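Local atomic coordinates of polar amino acid ABC uptake transporter substrate binding protein (Streptococcus thermophilus LMG 18311, PDB entry 3HV1), a protein that probably captures a polar amino acid outside the cell and delivers it to an ABC transporter for uptake. Residues A[103-108]-A[209-214]. Numbering follows the deposited sequence.
Sequences PYMVNE and ESFAVG
Strands 105-107 and 209-211, adjacent and antiparallel in the mixed sheet of this family 3 solute-binding protein, approach to 4.7 Å between axes, and N107 and E209 form a hydrogen-bonded pair in which each backbone N donates to the other's O. Further along, F211 N donates to M105 O; P103 has no N-H, so the first donor of 103-108 to the opposite strand is Y104 N, 2.9 Å from F211 O. N107 and E209 repeat their pairing through their side chains. N107 CG stands anti to its backbone N (chi1 179°), while E209 CG sits between its backbone N and carbonyl carbon (chi1 67°), bringing its carboxylate alongside the amide, nearly coplanar, where N107 ND2 meets the anti lone pair of E209 OE2 at 2.9 Å. F211 offers a flat apolar surface against helix 183-192: its CZ meets N107 CB at 3.7 Å and its CD2 M105 CG at 3.5 Å, with the selenium of selenomethionine M105 at the ring edge, a Met-aromatic contact. On the other sheet face V106 pairs with S210, and V106 CG1 rests on E209 O. Y104, against helix 46-56, suits a mixed setting: its ring face covers F211 O, while a water links its hydroxyl to A212 O. N107 ND2 also bonds D182 OD1, and V184 N bonds N107 OD1, so the buried amide is satisfied, fixed in rotation and probably polarised by its two acidic partners.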
loop_
_atom_site.group_PDB
_atom_site.type_symbol
_atom_site.label_atom_id
_atom_site.label_comp_id
_atom_site.label_asym_id
_atom_site.label_seq_id
_atom_site.Cartn_x
_atom_site.Cartn_y
_atom_site.Cartn_z
ATOM N N PRO A 103 -0.438 -6.591 2.195
ATOM C CA PRO A 103 -0.461 -6.895 3.633
ATOM C C PRO A 103 -1.842 -7.354 4.083
ATOM O O PRO A 103 -2.845 -6.819 3.619
ATOM C CB PRO A 103 -0.054 -5.568 4.268
ATOM C CG PRO A 103 -0.613 -4.549 3.292
ATOM C CD PRO A 103 -0.222 -5.149 1.960
ATOM N N TYR A 104 -1.910 -8.347 4.972
ATOM C CA TYR A 104 -3.213 -8.824 5.434
ATOM C C TYR A 104 -3.578 -8.324 6.844
ATOM O O TYR A 104 -4.727 -8.434 7.279
ATOM C CB TYR A 104 -3.286 -10.365 5.358
ATOM C CG TYR A 104 -2.176 -11.103 6.080
ATOM C CD1 TYR A 104 -2.310 -11.460 7.419
ATOM C CD2 TYR A 104 -0.972 -11.407 5.429
ATOM C CE1 TYR A 104 -1.264 -12.105 8.108
ATOM C CE2 TYR A 104 0.071 -12.046 6.106
ATOM C CZ TYR A 104 -0.085 -12.389 7.444
ATOM O OH TYR A 104 0.945 -13.000 8.117
HETATM N N MSE A 105 -2.605 -7.772 7.559
HETATM C CA MSE A 105 -2.874 -7.231 8.884
HETATM C C MSE A 105 -1.736 -6.360 9.391
HETATM O O MSE A 105 -0.583 -6.520 8.986
HETATM C CB MSE A 105 -3.191 -8.351 9.893
HETATM C CG MSE A 105 -2.040 -8.781 10.822
HETATM SE SE MSE A 105 -2.573 -9.805 12.374
HETATM C CE MSE A 105 -2.942 -8.354 13.596
ATOM N N VAL A 106 -2.075 -5.419 10.266
ATOM C CA VAL A 106 -1.074 -4.531 10.820
ATOM C C VAL A 106 -0.822 -4.814 12.280
ATOM O O VAL A 106 -1.750 -4.962 13.068
ATOM C CB VAL A 106 -1.477 -3.044 10.683
ATOM C CG1 VAL A 106 -0.456 -2.164 11.395
ATOM C CG2 VAL A 106 -1.564 -2.665 9.224
ATOM N N ASN A 107 0.452 -4.910 12.629
ATOM C CA ASN A 107 0.817 -5.121 14.010
ATOM C C ASN A 107 1.492 -3.842 14.463
ATOM O O ASN A 107 2.267 -3.240 13.721
ATOM C CB ASN A 107 1.768 -6.294 14.170
ATOM C CG ASN A 107 2.174 -6.492 15.606
ATOM O OD1 ASN A 107 1.340 -6.397 16.514
ATOM N ND2 ASN A 107 3.456 -6.764 15.832
ATOM N N GLU A 108 1.176 -3.418 15.674
ATOM C CA GLU A 108 1.748 -2.197 16.214
ATOM C C GLU A 108 1.580 -2.234 17.722
ATOM O O GLU A 108 0.841 -3.059 18.248
ATOM C CB GLU A 108 1.007 -0.980 15.650
ATOM C CG GLU A 108 -0.426 -0.850 16.159
ATOM C CD GLU A 108 -1.163 0.312 15.535
ATOM O OE1 GLU A 108 -0.588 1.420 15.472
ATOM O OE2 GLU A 108 -2.324 0.125 15.115
ATOM N N GLU A 209 4.089 -2.280 11.743
ATOM C CA GLU A 209 4.595 -3.115 10.665
ATOM C C GLU A 209 3.395 -3.801 10.024
ATOM O O GLU A 209 2.366 -3.999 10.678
ATOM C CB GLU A 209 5.567 -4.158 11.223
ATOM C CG GLU A 209 4.923 -5.202 12.110
ATOM C CD GLU A 209 5.939 -6.024 12.884
ATOM O OE1 GLU A 209 7.002 -6.348 12.320
ATOM O OE2 GLU A 209 5.667 -6.359 14.053
ATOM N N SER A 210 3.513 -4.145 8.745
ATOM C CA SER A 210 2.423 -4.817 8.052
ATOM C C SER A 210 2.850 -6.236 7.670
ATOM O O SER A 210 3.879 -6.426 7.013
ATOM C CB SER A 210 2.031 -4.037 6.796
ATOM O OG SER A 210 1.581 -2.735 7.121
ATOM N N PHE A 211 2.066 -7.224 8.098
ATOM C CA PHE A 211 2.362 -8.612 7.788
ATOM C C PHE A 211 1.930 -8.923 6.363
ATOM O O PHE A 211 0.840 -8.545 5.938
ATOM C CB PHE A 211 1.639 -9.570 8.745
ATOM C CG PHE A 211 2.099 -9.482 10.176
ATOM C CD1 PHE A 211 3.405 -9.125 10.485
ATOM C CD2 PHE A 211 1.239 -9.829 11.214
ATOM C CE1 PHE A 211 3.856 -9.115 11.804
ATOM C CE2 PHE A 211 1.681 -9.825 12.541
ATOM C CZ PHE A 211 2.995 -9.467 12.833
ATOM N N ALA A 212 2.799 -9.609 5.627
ATOM C CA ALA A 212 2.509 -9.996 4.257
ATOM C C ALA A 212 3.227 -11.318 4.020
ATOM O O ALA A 212 4.079 -11.719 4.811
ATOM C CB ALA A 212 2.997 -8.918 3.271
ATOM N N VAL A 213 2.871 -11.997 2.938
ATOM C CA VAL A 213 3.466 -13.293 2.606
ATOM C C VAL A 213 4.556 -13.147 1.547
ATOM O O VAL A 213 4.369 -12.439 0.567
ATOM C CB VAL A 213 2.385 -14.254 2.061
ATOM C CG1 VAL A 213 2.957 -15.660 1.903
ATOM C CG2 VAL A 213 1.189 -14.271 3.004
ATOM N N GLY A 214 5.682 -13.830 1.748
ATOM C CA GLY A 214 6.775 -13.764 0.796
ATOM C C GLY A 214 6.890 -15.030 -0.042
ATOM O O GLY A 214 6.681 -16.126 0.463
HETATM O O HOH W 1 3.456 -13.612 7.149
#